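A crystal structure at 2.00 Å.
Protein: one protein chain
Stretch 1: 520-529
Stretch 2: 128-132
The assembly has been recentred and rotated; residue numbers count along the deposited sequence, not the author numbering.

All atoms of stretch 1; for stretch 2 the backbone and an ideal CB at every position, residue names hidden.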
ATOM      1  N   ARG A 520      -1.436 -25.138  11.898  1.00 34.14           N
ATOM      2  CA  ARG A 520      -0.696 -25.356  10.654  1.00 34.84           C
ATOM      3  C   ARG A 520       0.368 -24.273  10.421  1.00 35.66           C
ATOM      4  O   ARG A 520       1.475 -24.547   9.918  1.00 34.05           O
ATOM      5  CB  ARG A 520      -1.673 -25.414   9.482  1.00 30.31           C
ATOM      6  CG  ARG A 520      -1.083 -25.972   8.208  1.00 36.69           C
ATOM      7  CD  ARG A 520      -0.528 -27.364   8.442  1.00 37.34           C
ATOM      8  NE  ARG A 520      -1.206 -28.368   7.627  1.00 38.80           N
ATOM      9  CZ  ARG A 520      -1.578 -29.558   8.081  1.00 36.09           C
ATOM     10  NH1 ARG A 520      -2.189 -30.422   7.277  1.00 37.20           N
ATOM     11  NH2 ARG A 520      -1.325 -29.886   9.344  1.00 41.78           N
ATOM     12  N   SER A 521       0.026 -23.048  10.811  1.00 34.98           N
ATOM     13  CA  SER A 521       0.904 -21.898  10.645  1.00 38.56           C
ATOM     14  C   SER A 521       2.087 -21.999  11.591  1.00 38.56           C
ATOM     15  O   SER A 521       3.229 -21.800  11.180  1.00 36.28           O
ATOM     16  CB  SER A 521       0.142 -20.597  10.901  1.00 39.00           C
ATOM     17  OG  SER A 521       1.008 -19.476  10.792  1.00 39.85           O
ATOM     18  N   ARG A 522       1.821 -22.309  12.858  1.00 38.42           N
ATOM     19  CA  ARG A 522       2.926 -22.477  13.801  1.00 38.20           C
ATOM     20  C   ARG A 522       3.871 -23.610  13.368  1.00 40.03           C
ATOM     21  O   ARG A 522       5.098 -23.505  13.526  1.00 42.23           O
ATOM     22  CB  ARG A 522       2.397 -22.708  15.220  1.00 44.70           C
ATOM     23  CG  ARG A 522       1.733 -21.487  15.853  1.00 42.87           C
ATOM     24  CD  ARG A 522       0.932 -21.877  17.096  1.00 50.51           C
ATOM     25  NE  ARG A 522       0.194 -20.743  17.648  1.00 50.34           N
ATOM     26  CZ  ARG A 522       0.507 -20.120  18.782  1.00 55.51           C
ATOM     27  NH1 ARG A 522       1.543 -20.526  19.508  1.00 52.31           N
ATOM     28  NH2 ARG A 522      -0.227 -19.093  19.197  1.00 61.15           N
ATOM     29  N   GLU A 523       3.302 -24.680  12.808  1.00 42.88           N
ATOM     30  CA  GLU A 523       4.111 -25.768  12.257  1.00 39.57           C
ATOM     31  C   GLU A 523       5.019 -25.240  11.159  1.00 39.56           C
ATOM     32  O   GLU A 523       6.225 -25.513  11.147  1.00 36.65           O
ATOM     33  CB  GLU A 523       3.226 -26.871  11.669  1.00 42.77           C
ATOM     34  CG  GLU A 523       2.620 -27.843  12.681  1.00 40.92           C
ATOM     35  CD  GLU A 523       1.578 -28.764  12.049  1.00 41.74           C
ATOM     36  OE1 GLU A 523       1.593 -28.934  10.807  1.00 40.80           O
ATOM     37  OE2 GLU A 523       0.740 -29.313  12.797  1.00 42.99           O
ATOM     38  N   TYR A 524       4.427 -24.496  10.227  1.00 36.36           N
ATOM     39  CA  TYR A 524       5.188 -23.935   9.114  1.00 34.21           C
ATOM     40  C   TYR A 524       6.327 -23.051   9.591  1.00 31.65           C
ATOM     41  O   TYR A 524       7.464 -23.170   9.121  1.00 35.20           O
ATOM     42  CB  TYR A 524       4.273 -23.121   8.199  1.00 31.51           C
ATOM     43  CG  TYR A 524       5.014 -22.449   7.065  1.00 32.15           C
ATOM     44  CD1 TYR A 524       5.456 -23.185   5.980  1.00 32.23           C
ATOM     45  CD2 TYR A 524       5.260 -21.077   7.075  1.00 31.74           C
ATOM     46  CE1 TYR A 524       6.127 -22.591   4.944  1.00 34.77           C
ATOM     47  CE2 TYR A 524       5.936 -20.470   6.037  1.00 31.94           C
ATOM     48  CZ  TYR A 524       6.364 -21.239   4.972  1.00 31.49           C
ATOM     49  OH  TYR A 524       7.040 -20.665   3.928  1.00 28.75           O
ATOM     50  N   ALA A 525       6.017 -22.154  10.523  1.00 31.39           N
ATOM     51  CA  ALA A 525       6.992 -21.168  10.975  1.00 33.65           C
ATOM     52  C   ALA A 525       8.141 -21.831  11.739  1.00 39.82           C
ATOM     53  O   ALA A 525       9.316 -21.582  11.448  1.00 31.12           O
ATOM     54  CB  ALA A 525       6.315 -20.101  11.822  1.00 33.93           C
ATOM     55  N   ALA A 526       7.797 -22.680  12.710  1.00 37.43           N
ATOM     56  CA  ALA A 526       8.808 -23.401  13.479  1.00 34.54           C
ATOM     57  C   ALA A 526       9.679 -24.288  12.581  1.00 41.01           C
ATOM     58  O   ALA A 526      10.896 -24.401  12.791  1.00 44.90           O
ATOM     59  CB  ALA A 526       8.150 -24.216  14.585  1.00 41.83           C
ATOM     60  N   ALA A 527       9.069 -24.915  11.577  1.00 35.87           N
ATOM     61  CA  ALA A 527       9.844 -25.713  10.636  1.00 36.12           C
ATOM     62  C   ALA A 527      10.834 -24.836   9.873  1.00 40.20           C
ATOM     63  O   ALA A 527      12.048 -24.936  10.081  1.00 44.36           O
ATOM     64  CB  ALA A 527       8.933 -26.441   9.675  1.00 39.89           C
ATOM     65  N   GLN A 528      10.310 -23.967   9.006  1.00 39.57           N
ATOM     66  CA  GLN A 528      11.154 -23.083   8.189  1.00 40.39           C
ATOM     67  C   GLN A 528      12.223 -22.342   8.998  1.00 39.05           C
ATOM     68  O   GLN A 528      13.273 -21.977   8.471  1.00 45.14           O
ATOM     69  CB  GLN A 528      10.293 -22.085   7.414  1.00 31.90           C
ATOM     70  CG  GLN A 528       9.294 -22.736   6.491  1.00 34.46           C
ATOM     71  CD  GLN A 528       9.938 -23.711   5.528  1.00 39.09           C
ATOM     72  OE1 GLN A 528      10.974 -23.416   4.930  1.00 43.10           O
ATOM     73  NE2 GLN A 528       9.329 -24.887   5.375  1.00 39.00           N
ATOM     74  N   GLN A 529      11.952 -22.125  10.278  1.00 40.77           N
ATOM     75  CA  GLN A 529      12.962 -21.613  11.188  1.00 41.07           C
ATOM     76  C   GLN A 529      13.789 -22.770  11.740  1.00 34.85           C
ATOM     77  O   GLN A 529      14.702 -22.567  12.537  1.00 42.92           O
ATOM     78  CB  GLN A 529      12.298 -20.827  12.320  1.00 38.60           C
ATOM     79  CG  GLN A 529      11.871 -19.424  11.909  1.00 41.35           C
ATOM     80  CD  GLN A 529      10.700 -18.908  12.720  1.00 42.06           C
ATOM     81  OE1 GLN A 529      10.448 -19.365  13.835  1.00 45.76           O
ATOM     82  NE2 GLN A 529       9.966 -17.955  12.154  1.00 40.72           N
ATOM     83  N   UNK A 128      10.205 -14.093   6.173  1.00 22.81           N
ATOM     84  CA  UNK A 128       8.985 -13.680   6.849  1.00 20.52           C
ATOM     85  C   UNK A 128       8.078 -14.890   6.793  1.00 21.52           C
ATOM     86  O   UNK A 128       7.451 -15.153   5.762  1.00 21.72           O
ATOM     87  CB  UNK A 128       8.346 -12.445   6.211  1.00 20.52           C
ATOM     88  N   UNK A 129       8.013 -15.639   7.888  1.00 21.14           N
ATOM     89  CA  UNK A 129       7.324 -16.923   7.860  1.00 25.76           C
ATOM     90  C   UNK A 129       5.917 -16.924   8.460  1.00 24.43           C
ATOM     91  O   UNK A 129       5.188 -17.913   8.347  1.00 26.99           O
ATOM     92  CB  UNK A 129       8.175 -17.956   8.601  1.00 25.76           C
ATOM     93  N   UNK A 130       5.530 -15.821   9.087  1.00 23.65           N
ATOM     94  CA  UNK A 130       4.175 -15.695   9.620  1.00 25.30           C
ATOM     95  C   UNK A 130       3.455 -14.466   9.075  1.00 21.07           C
ATOM     96  O   UNK A 130       4.057 -13.406   8.909  1.00 24.00           O
ATOM     97  CB  UNK A 130       4.217 -15.633  11.148  1.00 25.30           C
ATOM     98  N   UNK A 131       2.154 -14.609   8.797  1.00 24.71           N
ATOM     99  CA  UNK A 131       1.327 -13.467   8.393  1.00 23.25           C
ATOM    100  C   UNK A 131       1.114 -12.499   9.561  1.00 27.71           C
ATOM    101  O   UNK A 131       1.431 -12.860  10.693  1.00 27.49           O
ATOM    102  CB  UNK A 131      -0.023 -13.951   7.861  1.00 23.25           C
ATOM    103  N   UNK A 132       0.597 -11.302   9.295  1.00 25.18           N
ATOM    104  CA  UNK A 132       0.413 -10.281  10.332  1.00 30.67           C
ATOM    105  C   UNK A 132      -0.740 -10.587  11.275  1.00 41.06           C
ATOM    106  O   UNK A 132      -1.702 -11.222  10.872  1.00 40.43           O
ATOM    107  CB  UNK A 132       0.182  -8.916   9.681  1.00 30.67           C
TER

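Stretch 1 is helical from R520 to Q528, and the five positions of stretch 2 pass across it without regular secondary structure. At position 128 the CA-to-CB bond points away from the helix, and nothing of stretch 1 lies within 5.5 Å of the ideal CB. The helix therefore sets no requirement here, and polar or charged side chains are as acceptable as any. The residue is E128, whose carboxylate oxygens are hydrogen-bonded elsewhere in the structure.

Position 129 is the point of closest backbone approach, its CA 5.3 Å from the CA of A525. Its CB points toward the helix, and the ideal CB lies 4.2 Å from A525 CA, 4.2 Å from Y524 CE2 and 4.0 Å from Q529 NE2. A525 presents only a methyl beside this approach, while Y524, Q528 and Q529 offer a mostly apolar surface with an amide at one margin. A large apolar residue, such as leucine, methionine or an aromatic, would suit it. The deposited residue is F129. Q528 CB sits over one face of its ring, 3.5 Å from the ring centroid and 10° off the normal, a CH-pi contact. Q529 NE2 approaches the ring edge, 4.0 Å from F129 CD2. The Y524 ring meets it obliquely, with planes at 75° and Y524 CE2 3.8 Å from F129 CD1. The backbone also takes part: F129 O lies near the plane of the Y524 ring at its edge, 3.4 Å from Y524 CD2. No direct hydrogen bond joins the stretches, but one water donates to F129 O and accepts from S521 OG, with its oxygen 2.8 Å from each of these atoms.

At position 130 the CB points sideways, and the ideal CB is 5.0 Å from both A525 CB and S521 OG. A modest side chain could fill this gap; valine, threonine or isoleucine would be reasonable, and the extended backbone (phi/psi -124/141) is compatible with beta-branching. The residue is T130, whose methyl closes the gap, with T130 CG2 3.6 Å from A525 CB.

Position 131 has a phi of -69°, which admits proline among many residues, and its ideal CB finds nothing of stretch 1 within 5.5 Å. The residue is P131. Its ring closes back onto its own nitrogen, and this brings P131 CD to 4.1 Å from S521 OG.

Position 132 is out of reach, so many residues would serve; it is S132.

Stretch 2 128-132: EFTPS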
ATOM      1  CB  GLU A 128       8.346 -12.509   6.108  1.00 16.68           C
ATOM      2  CG  GLU A 128       7.110 -11.912   6.786  1.00 23.81           C
ATOM      3  CD  GLU A 128       6.811 -10.516   6.270  1.00 23.54           C
ATOM      4  OE1 GLU A 128       7.785  -9.788   5.955  1.00 19.85           O
ATOM      5  OE2 GLU A 128       5.620 -10.145   6.165  1.00 21.47           O
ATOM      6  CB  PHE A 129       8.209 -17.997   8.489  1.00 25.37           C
ATOM      7  CG  PHE A 129       9.438 -18.302   7.677  1.00 23.84           C
ATOM      8  CD1 PHE A 129       9.318 -18.714   6.357  1.00 24.13           C
ATOM      9  CD2 PHE A 129      10.705 -18.183   8.228  1.00 24.36           C
ATOM     10  CE1 PHE A 129      10.448 -19.013   5.588  1.00 27.07           C
ATOM     11  CE2 PHE A 129      11.833 -18.477   7.475  1.00 27.41           C
ATOM     12  CZ  PHE A 129      11.703 -18.893   6.146  1.00 26.45           C
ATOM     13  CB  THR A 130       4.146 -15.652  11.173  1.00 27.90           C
ATOM     14  OG1 THR A 130       5.172 -14.780  11.656  1.00 30.33           O
ATOM     15  CG2 THR A 130       4.357 -17.025  11.750  1.00 26.24           C
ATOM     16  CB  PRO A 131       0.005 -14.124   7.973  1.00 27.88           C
ATOM     17  CG  PRO A 131      -0.025 -15.430   8.669  1.00 25.68           C
ATOM     18  CD  PRO A 131       1.403 -15.878   8.793  1.00 24.42           C
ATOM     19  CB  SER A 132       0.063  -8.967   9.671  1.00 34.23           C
ATOM     20  OG  SER A 132      -1.247  -9.067   9.148  1.00 35.65           O
TER
HETATM   21  O   HOH W   1       2.718 -19.202   8.556  1.00 28.54           O
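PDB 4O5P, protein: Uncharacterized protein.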